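Local coordinates for protein Exo-1,3/1,4-beta-glucanase (Pseudoalteromonas sp., PDB 3RRX) that hydrolyses beta-1,3- and beta-1,4-glucans as an exo-acting enzyme, and probably has beta-glucosidase activity, at residues A[85-90]-A[368-373]; A[107-112]-A[153-158]; A[405-410]-A[544-549]; A[573-578]-A[610-615]. The protein carries 1 engineered substitution. All coordinates share one frame; numbering follows the deposited sequence.

Contact 1 of 4, residues A[85-90]-A[368-373]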
loop_
_atom_site.group_PDB
_atom_site.type_symbol
_atom_site.label_atom_id
_atom_site.label_comp_id
_atom_site.label_asym_id
_atom_site.label_seq_id
_atom_site.Cartn_x
_atom_site.Cartn_y
_atom_site.Cartn_z
ATOM N N TYR A 85 -18.657 8.404 -15.658
ATOM C CA TYR A 85 -17.963 9.517 -15.029
ATOM C C TYR A 85 -16.640 9.780 -15.745
ATOM O O TYR A 85 -16.288 10.931 -16.033
ATOM C CB TYR A 85 -17.718 9.222 -13.548
ATOM C CG TYR A 85 -17.233 10.418 -12.770
ATOM C CD1 TYR A 85 -18.128 11.270 -12.137
ATOM C CD2 TYR A 85 -15.874 10.708 -12.682
ATOM C CE1 TYR A 85 -17.682 12.371 -11.428
ATOM C CE2 TYR A 85 -15.424 11.799 -11.979
ATOM C CZ TYR A 85 -16.327 12.626 -11.351
ATOM O OH TYR A 85 -15.866 13.717 -10.654
ATOM N N ALA A 86 -15.904 8.714 -16.041
ATOM C CA ALA A 86 -14.624 8.863 -16.733
ATOM C C ALA A 86 -14.821 9.505 -18.107
ATOM O O ALA A 86 -14.061 10.400 -18.503
ATOM C CB ALA A 86 -13.906 7.511 -16.843
ATOM N N ASP A 87 -15.855 9.070 -18.829
ATOM C CA ASP A 87 -16.157 9.647 -20.146
ATOM C C ASP A 87 -16.463 11.138 -20.034
ATOM O O ASP A 87 -15.999 11.930 -20.846
ATOM C CB ASP A 87 -17.354 8.942 -20.820
ATOM C CG ASP A 87 -16.975 7.628 -21.491
ATOM O OD1 ASP A 87 -15.775 7.271 -21.497
ATOM O OD2 ASP A 87 -17.891 6.944 -22.024
ATOM N N GLU A 88 -17.271 11.519 -19.050
ATOM C CA GLU A 88 -17.662 12.919 -18.918
ATOM C C GLU A 88 -16.446 13.807 -18.718
ATOM O O GLU A 88 -16.290 14.820 -19.394
ATOM C CB GLU A 88 -18.632 13.121 -17.755
ATOM C CG GLU A 88 -20.065 12.735 -18.066
ATOM C CD GLU A 88 -21.045 13.438 -17.142
ATOM O OE1 GLU A 88 -21.560 14.513 -17.525
ATOM O OE2 GLU A 88 -21.277 12.930 -16.027
ATOM N N MET A 89 -15.586 13.424 -17.780
ATOM C CA MET A 89 -14.363 14.177 -17.534
ATOM C C MET A 89 -13.439 14.178 -18.746
ATOM O O MET A 89 -12.850 15.203 -19.088
ATOM C CB MET A 89 -13.644 13.620 -16.306
ATOM C CG MET A 89 -14.370 13.914 -15.012
ATOM S SD MET A 89 -14.478 15.693 -14.738
ATOM C CE MET A 89 -15.359 15.756 -13.184
ATOM N N TYR A 90 -13.307 13.030 -19.394
ATOM C CA TYR A 90 -12.485 12.932 -20.592
ATOM C C TYR A 90 -12.979 13.899 -21.678
ATOM O O TYR A 90 -12.186 14.620 -22.291
ATOM C CB TYR A 90 -12.471 11.486 -21.103
ATOM C CG TYR A 90 -11.830 11.320 -22.459
ATOM C CD1 TYR A 90 -10.485 10.970 -22.585
ATOM C CD2 TYR A 90 -12.566 11.507 -23.616
ATOM C CE1 TYR A 90 -9.902 10.811 -23.836
ATOM C CE2 TYR A 90 -11.997 11.354 -24.861
ATOM C CZ TYR A 90 -10.661 11.012 -24.964
ATOM O OH TYR A 90 -10.101 10.860 -26.213
ATOM N N LYS A 368 -12.145 7.151 -25.948
ATOM C CA LYS A 368 -12.637 7.601 -24.653
ATOM C C LYS A 368 -12.686 6.393 -23.713
ATOM O O LYS A 368 -12.781 5.251 -24.170
ATOM C CB LYS A 368 -14.016 8.247 -24.791
ATOM C CG LYS A 368 -15.117 7.274 -25.203
ATOM C CD LYS A 368 -16.454 7.988 -25.377
ATOM C CE LYS A 368 -17.538 7.018 -25.833
ATOM N NZ LYS A 368 -18.826 7.724 -26.119
ATOM N N PRO A 369 -12.606 6.635 -22.397
ATOM C CA PRO A 369 -12.488 5.541 -21.423
ATOM C C PRO A 369 -13.446 4.350 -21.656
ATOM O O PRO A 369 -12.979 3.208 -21.724
ATOM C CB PRO A 369 -12.797 6.241 -20.094
ATOM C CG PRO A 369 -12.235 7.638 -20.302
ATOM C CD PRO A 369 -12.535 7.962 -21.753
ATOM N N SER A 370 -14.751 4.599 -21.785
ATOM C CA SER A 370 -15.717 3.493 -21.858
ATOM C C SER A 370 -15.514 2.599 -23.076
ATOM O O SER A 370 -15.969 1.453 -23.094
ATOM C CB SER A 370 -17.163 4.008 -21.853
ATOM O OG SER A 370 -17.434 4.718 -23.048
ATOM N N ALA A 371 -14.840 3.120 -24.093
ATOM C CA ALA A 371 -14.669 2.394 -25.348
ATOM C C ALA A 371 -13.342 1.636 -25.445
ATOM O O ALA A 371 -13.122 0.886 -26.393
ATOM C CB ALA A 371 -14.826 3.349 -26.534
ATOM N N ARG A 372 -12.453 1.826 -24.474
ATOM C CA ARG A 372 -11.158 1.153 -24.510
ATOM C C ARG A 372 -11.306 -0.340 -24.258
ATOM O O ARG A 372 -12.180 -0.759 -23.511
ATOM C CB ARG A 372 -10.207 1.765 -23.472
ATOM C CG ARG A 372 -9.942 3.251 -23.691
ATOM C CD ARG A 372 -9.134 3.891 -22.547
ATOM N NE ARG A 372 -9.016 5.334 -22.751
ATOM C CZ ARG A 372 -8.743 6.218 -21.798
ATOM N NH1 ARG A 372 -8.544 5.820 -20.544
ATOM N NH2 ARG A 372 -8.673 7.509 -22.103
ATOM N N PRO A 373 -10.431 -1.148 -24.871
ATOM C CA PRO A 373 -10.456 -2.605 -24.699
ATOM C C PRO A 373 -10.356 -3.018 -23.226
ATOM O O PRO A 373 -11.002 -3.984 -22.826
ATOM C CB PRO A 373 -9.198 -3.077 -25.443
ATOM C CG PRO A 373 -8.846 -1.966 -26.373
ATOM C CD PRO A 373 -9.338 -0.696 -25.749
HETATM O O HOH W 1 -19.628 8.300 -23.521
#
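Lys368 crosses Tyr90 at about a right angle. Its CA sits over one face of the Tyr90 ring, 3.9 Å from the centroid and 15° off the ring normal, a CH-pi contact. Beyond CG the lysine chain is extended and runs beside the Asp87 carboxylate. Its NZ stays too far from Asp87 for a salt bridge. A water closes the gap, accepting from Lys368 NZ and donating to Asp87 OD2 at 2.7 Å. Next, Pro369 wedges against the helix. Its CB meets Ala86 CB at 3.7 Å, and its CD rests on Tyr90 CG at 3.5 Å. Ser370 then meets both oxygens of Asp87. Ser370 N donates to Asp87 OD1 at 2.9 Å and 167°, meeting the syn side 18° out of the carboxylate plane. Ser370 OG also donates to Asp87 OD2, at a doubtful, unusually short 2.5 Å. Without the carboxylate, as with an alanine at Asp87, Ser370 N would probably lose its acceptor and the water one of its two partners here. Arg372 brings NH2 to 3.9 Å from Tyr90 CE1, its guanidinium nearly perpendicular to the ring; its NE bonds Ser367 O. The contact ties the loop between helices 344-361 and 384-397 to helix 79-94, which on another side packs Met89 against strand 62-65 and helix 52-58.

Contact 2 of 4, residues A[107-112]-A[153-158]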
loop_
_atom_site.group_PDB
_atom_site.type_symbol
_atom_site.label_atom_id
_atom_site.label_comp_id
_atom_site.label_asym_id
_atom_site.label_seq_id
_atom_site.Cartn_x
_atom_site.Cartn_y
_atom_site.Cartn_z
ATOM N N TRP A 107 -7.316 10.043 -14.848
ATOM C CA TRP A 107 -7.833 9.798 -13.523
ATOM C C TRP A 107 -6.767 8.993 -12.773
ATOM O O TRP A 107 -6.215 8.035 -13.313
ATOM C CB TRP A 107 -9.111 8.960 -13.663
ATOM C CG TRP A 107 -10.051 9.030 -12.515
ATOM C CD1 TRP A 107 -9.844 9.632 -11.311
ATOM C CD2 TRP A 107 -11.376 8.481 -12.469
ATOM N NE1 TRP A 107 -10.962 9.487 -10.513
ATOM C CE2 TRP A 107 -11.916 8.795 -11.209
ATOM C CE3 TRP A 107 -12.157 7.767 -13.377
ATOM C CZ2 TRP A 107 -13.198 8.406 -10.831
ATOM C CZ3 TRP A 107 -13.432 7.386 -13.002
ATOM C CH2 TRP A 107 -13.938 7.706 -11.740
ATOM N N GLY A 108 -6.489 9.367 -11.533
ATOM C CA GLY A 108 -5.541 8.622 -10.714
ATOM C C GLY A 108 -6.126 8.109 -9.409
ATOM O O GLY A 108 -7.127 8.621 -8.912
ATOM N N THR A 109 -5.490 7.094 -8.837
ATOM C CA THR A 109 -5.992 6.493 -7.620
ATOM C C THR A 109 -4.852 5.860 -6.816
ATOM O O THR A 109 -3.864 5.401 -7.375
ATOM C CB THR A 109 -7.060 5.406 -7.946
ATOM O OG1 THR A 109 -7.787 5.056 -6.767
ATOM C CG2 THR A 109 -6.396 4.160 -8.525
ATOM N N ASP A 110 -5.007 5.823 -5.499
ATOM C CA ASP A 110 -4.047 5.140 -4.637
ATOM C C ASP A 110 -4.364 3.640 -4.708
ATOM O O ASP A 110 -5.527 3.264 -4.737
ATOM C CB ASP A 110 -4.193 5.675 -3.209
ATOM C CG ASP A 110 -2.968 5.415 -2.349
ATOM O OD1 ASP A 110 -1.930 4.987 -2.891
ATOM O OD2 ASP A 110 -3.050 5.648 -1.126
ATOM N N ALA A 111 -3.348 2.784 -4.787
ATOM C CA ALA A 111 -3.587 1.335 -4.827
ATOM C C ALA A 111 -2.759 0.615 -3.763
ATOM O O ALA A 111 -1.787 -0.072 -4.085
ATOM C CB ALA A 111 -3.264 0.782 -6.198
ATOM N N MET A 112 -3.171 0.760 -2.507
ATOM C CA MET A 112 -2.382 0.328 -1.343
ATOM C C MET A 112 -2.163 -1.189 -1.309
ATOM O O MET A 112 -1.059 -1.656 -1.053
ATOM C CB MET A 112 -3.037 0.833 -0.040
ATOM C CG MET A 112 -2.116 0.857 1.225
ATOM S SD MET A 112 -0.691 1.984 1.047
ATOM C CE MET A 112 -1.524 3.574 1.017
ATOM N N THR A 153 -12.161 0.207 -13.696
ATOM C CA THR A 153 -12.938 1.350 -13.214
ATOM C C THR A 153 -12.684 2.605 -14.049
ATOM O O THR A 153 -13.131 3.694 -13.689
ATOM C CB THR A 153 -12.634 1.670 -11.743
ATOM O OG1 THR A 153 -11.225 1.895 -11.597
ATOM C CG2 THR A 153 -13.069 0.518 -10.838
ATOM N N GLY A 154 -11.963 2.452 -15.157
ATOM C CA GLY A 154 -11.736 3.563 -16.069
ATOM C C GLY A 154 -10.603 4.477 -15.619
ATOM O O GLY A 154 -10.521 5.634 -16.033
ATOM N N ILE A 155 -9.723 3.956 -14.771
ATOM C CA ILE A 155 -8.632 4.752 -14.197
ATOM C C ILE A 155 -7.287 4.377 -14.828
ATOM O O ILE A 155 -6.991 3.195 -14.998
ATOM C CB ILE A 155 -8.611 4.580 -12.654
ATOM C CG1 ILE A 155 -9.854 5.233 -12.051
ATOM C CG2 ILE A 155 -7.332 5.161 -12.031
ATOM C CD1 ILE A 155 -10.101 4.842 -10.593
ATOM N N GLU A 156 -6.489 5.383 -15.189
ATOM C CA GLU A 156 -5.258 5.166 -15.962
ATOM C C GLU A 156 -3.997 5.116 -15.115
ATOM O O GLU A 156 -2.946 4.651 -15.573
ATOM C CB GLU A 156 -5.059 6.291 -16.995
ATOM C CG GLU A 156 -6.163 6.412 -18.029
ATOM C CD GLU A 156 -7.204 7.447 -17.671
ATOM O OE1 GLU A 156 -7.248 7.880 -16.503
ATOM O OE2 GLU A 156 -7.982 7.832 -18.573
ATOM N N TRP A 157 -4.103 5.620 -13.893
ATOM C CA TRP A 157 -2.929 5.955 -13.089
ATOM C C TRP A 157 -3.139 5.478 -11.651
ATOM O O TRP A 157 -4.116 5.849 -10.998
ATOM C CB TRP A 157 -2.688 7.476 -13.184
ATOM C CG TRP A 157 -1.593 8.065 -12.311
ATOM C CD1 TRP A 157 -0.571 7.399 -11.689
ATOM C CD2 TRP A 157 -1.441 9.449 -11.966
ATOM N NE1 TRP A 157 0.221 8.295 -10.991
ATOM C CE2 TRP A 157 -0.302 9.556 -11.139
ATOM C CE3 TRP A 157 -2.162 10.611 -12.278
ATOM C CZ2 TRP A 157 0.130 10.780 -10.615
ATOM C CZ3 TRP A 157 -1.729 11.822 -11.768
ATOM C CH2 TRP A 157 -0.598 11.896 -10.938
ATOM N N SER A 158 -2.240 4.626 -11.165
ATOM C CA SER A 158 -2.369 4.083 -9.811
ATOM C C SER A 158 -1.107 4.312 -8.989
ATOM O O SER A 158 0.004 4.210 -9.513
ATOM C CB SER A 158 -2.683 2.587 -9.872
ATOM O OG SER A 158 -1.724 1.903 -10.661
#
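Trp107 is held to Glu156 by hydrogen bonds at both its backbone N and its O. Trp107 N donates to Glu156 OE1 at 2.7 Å and 168°, on the syn side and 24° out of the carboxylate plane. The glutamate chain bends at chi2 (96°), which turns the carboxylate back to this amide. Trp107 O accepts from Glu156 N at 3.3 Å, and more weakly from Trp157 N. Further along, Thr109 N donates to Trp157 O at 2.8 Å. The other oxygen of Glu156, OE2, forms a salt bridge with Arg372. With a leucine in place of Glu156, the Trp107 amide would probably lose its acceptor, and Arg372 this counter-charge. Two CA-H...O contacts add to the pairing: Gly108 CA to Trp157 O and Ser158 CA to Thr109 O, both at 3.1 Å. Apolar packing is led by Ile155. Its CG1 lies over a face of the Trp107 indole, 3.6 Å from CD2, while its CG2 touches Thr109 CG2 at 3.8 Å. Trp157 CB lies 3.9 Å from Gly108 CA; a CB on Gly108 would come very near Trp157 CE3. Strands 106-110 and 157-162 run parallel as neighbours, with helices 127-133 and 136-151 between them in the chain. This is the beta-alpha-beta crossover of a TIM barrel, here the barrel of the glycoside hydrolase family 3 N-terminal domain.

Contact 3 of 4, residues A[405-410]-A[544-549]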
loop_
_atom_site.group_PDB
_atom_site.type_symbol
_atom_site.label_atom_id
_atom_site.label_comp_id
_atom_site.label_asym_id
_atom_site.label_seq_id
_atom_site.Cartn_x
_atom_site.Cartn_y
_atom_site.Cartn_z
ATOM N N GLU A 405 5.246 -28.820 20.542
ATOM C CA GLU A 405 4.773 -30.197 20.394
ATOM C C GLU A 405 4.062 -30.420 19.059
ATOM O O GLU A 405 3.219 -31.307 18.935
ATOM C CB GLU A 405 3.851 -30.586 21.552
ATOM C CG GLU A 405 4.473 -30.400 22.937
ATOM C CD GLU A 405 5.803 -31.114 23.091
ATOM O OE1 GLU A 405 5.969 -32.211 22.515
ATOM O OE2 GLU A 405 6.688 -30.576 23.789
ATOM N N SER A 406 4.408 -29.614 18.062
ATOM C CA SER A 406 3.841 -29.758 16.722
ATOM C C SER A 406 2.318 -29.832 16.723
ATOM O O SER A 406 1.723 -30.700 16.077
ATOM C CB SER A 406 4.421 -30.992 16.027
ATOM O OG SER A 406 5.826 -30.887 15.923
ATOM N N ILE A 407 1.678 -28.922 17.442
ATOM C CA ILE A 407 0.220 -28.922 17.482
ATOM C C ILE A 407 -0.364 -28.603 16.094
ATOM O O ILE A 407 -1.415 -29.121 15.715
ATOM C CB ILE A 407 -0.313 -27.965 18.574
ATOM C CG1 ILE A 407 -1.840 -28.022 18.646
ATOM C CG2 ILE A 407 0.197 -26.544 18.354
ATOM C CD1 ILE A 407 -2.420 -27.153 19.736
ATOM N N LEU A 408 0.335 -27.765 15.330
ATOM C CA LEU A 408 -0.006 -27.540 13.923
ATOM C C LEU A 408 0.794 -28.499 13.051
ATOM O O LEU A 408 1.947 -28.797 13.359
ATOM C CB LEU A 408 0.329 -26.097 13.513
ATOM C CG LEU A 408 -0.565 -24.991 14.078
ATOM C CD1 LEU A 408 -0.029 -23.613 13.680
ATOM C CD2 LEU A 408 -2.022 -25.180 13.599
ATOM N N PRO A 409 0.205 -28.969 11.941
ATOM C CA PRO A 409 -1.148 -28.654 11.469
ATOM C C PRO A 409 -2.214 -29.464 12.192
ATOM O O PRO A 409 -1.959 -30.565 12.684
ATOM C CB PRO A 409 -1.100 -29.056 9.992
ATOM C CG PRO A 409 -0.110 -30.182 9.950
ATOM C CD PRO A 409 0.934 -29.835 10.993
ATOM N N ILE A 410 -3.411 -28.902 12.260
ATOM C CA ILE A 410 -4.517 -29.524 12.968
ATOM C C ILE A 410 -5.302 -30.420 12.026
ATOM O O ILE A 410 -5.630 -30.013 10.913
ATOM C CB ILE A 410 -5.473 -28.453 13.514
ATOM C CG1 ILE A 410 -4.780 -27.623 14.590
ATOM C CG2 ILE A 410 -6.767 -29.092 14.041
ATOM C CD1 ILE A 410 -5.403 -26.259 14.789
ATOM N N SER A 544 -0.031 -19.475 24.576
ATOM C CA SER A 544 -0.322 -20.139 23.309
ATOM C C SER A 544 0.573 -21.354 23.127
ATOM O O SER A 544 1.765 -21.291 23.430
ATOM C CB SER A 544 -0.076 -19.181 22.131
ATOM O OG SER A 544 -0.818 -17.973 22.247
ATOM N N ASP A 545 0.008 -22.446 22.615
ATOM C CA ASP A 545 0.807 -23.603 22.201
ATOM C C ASP A 545 1.456 -23.365 20.841
ATOM O O ASP A 545 2.609 -23.741 20.604
ATOM C CB ASP A 545 -0.070 -24.856 22.165
ATOM C CG ASP A 545 -0.605 -25.205 23.532
ATOM O OD1 ASP A 545 -1.755 -24.835 23.847
ATOM O OD2 ASP A 545 0.153 -25.811 24.311
ATOM N N ALA A 546 0.702 -22.733 19.945
ATOM C CA ALA A 546 1.241 -22.254 18.673
ATOM C C ALA A 546 0.851 -20.794 18.461
ATOM O O ALA A 546 -0.158 -20.330 18.990
ATOM C CB ALA A 546 0.742 -23.110 17.515
ATOM N N PHE A 547 1.659 -20.066 17.693
ATOM C CA PHE A 547 1.412 -18.648 17.478
ATOM C C PHE A 547 1.844 -18.294 16.064
ATOM O O PHE A 547 3.000 -18.529 15.682
ATOM C CB PHE A 547 2.197 -17.838 18.510
ATOM C CG PHE A 547 1.853 -16.360 18.554
ATOM C CD1 PHE A 547 1.089 -15.845 19.598
ATOM C CD2 PHE A 547 2.335 -15.484 17.585
ATOM C CE1 PHE A 547 0.801 -14.486 19.661
ATOM C CE2 PHE A 547 2.048 -14.121 17.640
ATOM C CZ PHE A 547 1.278 -13.621 18.683
ATOM N N VAL A 548 0.910 -17.742 15.289
ATOM C CA VAL A 548 1.155 -17.386 13.893
ATOM C C VAL A 548 1.023 -15.882 13.671
ATOM O O VAL A 548 -0.001 -15.290 14.010
ATOM C CB VAL A 548 0.152 -18.106 12.946
ATOM C CG1 VAL A 548 0.380 -17.683 11.494
ATOM C CG2 VAL A 548 0.267 -19.624 13.097
ATOM N N ALA A 549 2.061 -15.264 13.110
ATOM C CA ALA A 549 1.959 -13.880 12.676
ATOM C C ALA A 549 1.336 -13.885 11.287
ATOM O O ALA A 549 1.970 -14.314 10.321
ATOM C CB ALA A 549 3.331 -13.212 12.649
#
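Ile407 and Leu408 cover part of one face of the mixed six-stranded sheet in the glycoside hydrolase family 3 C-terminal domain, an alpha/beta fold. The loop that carries them joins strand 399-403, at one edge of this sheet, to strand 415-419, near the other edge. On the way it passes over strand 546-551. No hydrogen bond links the two segments, so the contact is purely apolar packing. Ala546 and Val548 point toward the loop, whereas Phe547 between them points away, as expected along a strand. Ile407 has CG1 anti to its backbone N (chi1 -177°), which leaves CG2 to face the strand. That methyl meets Ala546 CB at 3.6 Å. The other branch reaches past the strand start, where Ile407 CD1 comes to 4.1 Å from Asp545 CB. The carboxylate of Asp545 is engaged apart from this packing, with OD1 bonded to Val525 N. The same two loop residues also touch Val526 of the adjacent strand 525-530, so they span two neighbouring strands on one face of the sheet. The backbone of Leu408 is held by a hydrogen bond from its N to Asn403 OD1. A cis peptide bond follows Leu408 and turns the chain at Pro409. One methyl of Leu408 serves two strand residues: CD1 lies 3.9 Å from Ala546 CB and 4.0 Å from Val548 CG2.

Contact 4 of 4, residues A[573-578]-A[610-615]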
loop_
_atom_site.group_PDB
_atom_site.type_symbol
_atom_site.label_atom_id
_atom_site.label_comp_id
_atom_site.label_asym_id
_atom_site.label_seq_id
_atom_site.Cartn_x
_atom_site.Cartn_y
_atom_site.Cartn_z
ATOM N N GLN A 573 -1.283 -30.072 3.831
ATOM C CA GLN A 573 -1.610 -29.572 2.496
ATOM C C GLN A 573 -0.671 -28.453 2.039
ATOM O O GLN A 573 -0.186 -28.473 0.908
ATOM C CB GLN A 573 -3.085 -29.172 2.375
ATOM C CG GLN A 573 -3.651 -28.429 3.560
ATOM C CD GLN A 573 -5.096 -27.983 3.340
ATOM O OE1 GLN A 573 -5.648 -28.121 2.245
ATOM N NE2 GLN A 573 -5.707 -27.440 4.383
ATOM N N PHE A 574 -0.413 -27.487 2.917
ATOM C CA PHE A 574 0.601 -26.463 2.664
ATOM C C PHE A 574 1.435 -26.274 3.926
ATOM O O PHE A 574 0.891 -26.226 5.025
ATOM C CB PHE A 574 -0.054 -25.130 2.301
ATOM C CG PHE A 574 -0.752 -25.130 0.971
ATOM C CD1 PHE A 574 -0.067 -24.776 -0.182
ATOM C CD2 PHE A 574 -2.093 -25.464 0.876
ATOM C CE1 PHE A 574 -0.706 -24.766 -1.412
ATOM C CE2 PHE A 574 -2.742 -25.449 -0.351
ATOM C CZ PHE A 574 -2.044 -25.103 -1.495
ATOM N N ASP A 575 2.751 -26.164 3.781
ATOM C CA ASP A 575 3.609 -25.890 4.930
ATOM C C ASP A 575 3.798 -24.373 4.992
ATOM O O ASP A 575 3.498 -23.676 4.028
ATOM C CB ASP A 575 4.958 -26.604 4.749
ATOM C CG ASP A 575 5.742 -26.770 6.063
ATOM O OD1 ASP A 575 5.426 -26.106 7.072
ATOM O OD2 ASP A 575 6.704 -27.571 6.073
ATOM N N PHE A 576 4.270 -23.859 6.124
ATOM C CA PHE A 576 4.681 -22.461 6.215
ATOM C C PHE A 576 5.912 -22.226 5.353
ATOM O O PHE A 576 6.786 -23.090 5.268
ATOM C CB PHE A 576 5.003 -22.089 7.662
ATOM C CG PHE A 576 3.789 -21.943 8.533
ATOM C CD1 PHE A 576 3.180 -20.703 8.695
ATOM C CD2 PHE A 576 3.242 -23.046 9.178
ATOM C CE1 PHE A 576 2.047 -20.572 9.499
ATOM C CE2 PHE A 576 2.130 -22.921 9.982
ATOM C CZ PHE A 576 1.529 -21.682 10.143
ATOM N N THR A 577 5.981 -21.056 4.721
ATOM C CA THR A 577 7.150 -20.673 3.935
ATOM C C THR A 577 7.645 -19.272 4.294
ATOM O O THR A 577 8.792 -18.934 4.024
ATOM C CB THR A 577 6.862 -20.737 2.412
ATOM O OG1 THR A 577 5.674 -19.998 2.118
ATOM C CG2 THR A 577 6.666 -22.183 1.955
ATOM N N GLY A 578 6.783 -18.462 4.905
ATOM C CA GLY A 578 7.126 -17.087 5.222
ATOM C C GLY A 578 8.232 -16.967 6.263
ATOM O O GLY A 578 8.403 -17.854 7.103
ATOM N N LEU A 610 9.411 -20.714 11.551
ATOM C CA LEU A 610 9.353 -22.168 11.671
ATOM C C LEU A 610 8.586 -22.793 10.514
ATOM O O LEU A 610 7.793 -22.126 9.839
ATOM C CB LEU A 610 8.698 -22.577 12.991
ATOM C CG LEU A 610 9.345 -22.115 14.299
ATOM C CD1 LEU A 610 8.503 -22.587 15.483
ATOM C CD2 LEU A 610 10.790 -22.598 14.433
ATOM N N THR A 611 8.828 -24.078 10.282
ATOM C CA THR A 611 7.998 -24.851 9.365
ATOM C C THR A 611 7.631 -26.158 10.048
ATOM O O THR A 611 8.133 -26.472 11.125
ATOM C CB THR A 611 8.727 -25.201 8.057
ATOM O OG1 THR A 611 9.721 -26.200 8.319
ATOM C CG2 THR A 611 9.381 -23.962 7.434
ATOM N N TYR A 612 6.761 -26.926 9.408
ATOM C CA TYR A 612 6.347 -28.209 9.955
ATOM C C TYR A 612 7.500 -29.217 9.989
ATOM O O TYR A 612 7.417 -30.232 10.674
ATOM C CB TYR A 612 5.166 -28.755 9.157
ATOM C CG TYR A 612 3.898 -27.935 9.312
ATOM C CD1 TYR A 612 3.657 -27.205 10.468
ATOM C CD2 TYR A 612 2.946 -27.896 8.301
ATOM C CE1 TYR A 612 2.491 -26.459 10.618
ATOM C CE2 TYR A 612 1.781 -27.153 8.439
ATOM C CZ TYR A 612 1.553 -26.446 9.601
ATOM O OH TYR A 612 0.386 -25.715 9.740
ATOM N N GLN A 613 8.576 -28.933 9.263
ATOM C CA GLN A 613 9.753 -29.800 9.296
ATOM C C GLN A 613 10.596 -29.592 10.556
ATOM O O GLN A 613 11.430 -30.432 10.891
ATOM C CB GLN A 613 10.614 -29.609 8.044
ATOM C CG GLN A 613 9.946 -30.088 6.768
ATOM C CD GLN A 613 9.554 -31.551 6.843
ATOM O OE1 GLN A 613 8.395 -31.908 6.627
ATOM N NE2 GLN A 613 10.521 -32.409 7.156
ATOM N N ASP A 614 10.388 -28.475 11.248
ATOM C CA ASP A 614 11.108 -28.214 12.495
ATOM C C ASP A 614 10.471 -28.927 13.679
ATOM O O ASP A 614 9.265 -29.159 13.703
ATOM C CB ASP A 614 11.164 -26.714 12.784
ATOM C CG ASP A 614 11.897 -25.953 11.717
ATOM O OD1 ASP A 614 12.979 -26.419 11.291
ATOM O OD2 ASP A 614 11.387 -24.898 11.288
ATOM N N ASN A 615 11.288 -29.272 14.667
ATOM C CA ASN A 615 10.771 -29.776 15.931
ATOM C C ASN A 615 11.355 -28.960 17.069
ATOM O O ASN A 615 12.080 -29.470 17.921
ATOM C CB ASN A 615 11.064 -31.266 16.099
ATOM C CG ASN A 615 10.418 -32.102 15.010
ATOM O OD1 ASN A 615 9.221 -32.393 15.062
ATOM N ND2 ASN A 615 11.205 -32.475 14.003
HETATM O O HOH W 2 6.353 -30.128 5.645
HETATM O O HOH W 3 7.182 -19.482 9.208
#
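The Phe576 ring turns an edge toward the face of the Tyr612 ring in an offset edge-to-face pair. The planes stand at 85° and the centroids are 5.4 Å apart. Tyr612 CE1 lies in the Phe576 plane at that edge, and Phe576 CE2 comes to 3.6 Å from Tyr612 CZ. The phenol OH of Tyr612 bonds Val563 O, which helps fix the ring. The Asp575 carboxylate is nearly parallel to the Tyr612 ring, at 12°, and slides past it with OD1 3.3 Å from Tyr612 CG. Asp575 CG is anti to its backbone N (chi1 -161°), which carries OD1 across to Tyr612 N. That bond is 2.8 Å long and almost straight, and it uses the syn lone pair. A water donates to both Asp575 OD2 and Gln613 OE1, and another donates to Gly578 O and Leu610 O. The donor N belongs to a type I turn from Thr611 to Asp614, with an ST turn in which Gln613 N donates to Thr611 OG1. With Tyr612 N, a water and, weakly, Phe576 N donating to it, Asp575 is likely to stay ionised and to hold this turn against the 573-578 loop.

Overall arrangement
The contacts fall into two pairs on opposite sides of the chain's centre. Contact 2 lies in the barrel; contact 1, 14 Å away between centres, joins barrel helix 79-94 to the loop after helix 344-361. They meet through the salt bridge of Arg372 and Glu156, and Ala86 and Tyr85 pack on Trp107. Contact 2 is nested in the loop closed by contact 1. Contacts 3 and 4 lie in the C-terminal domain, centres 11 Å apart, and join where Tyr612 covers Leu408 and Pro409 and Phe576 meets Val548. Nearest atoms of contacts 2 and 3 are about 17 Å apart. All four lie away from the metal sites; the side chain of Tyr90 is about 10 Å from the sodium ion.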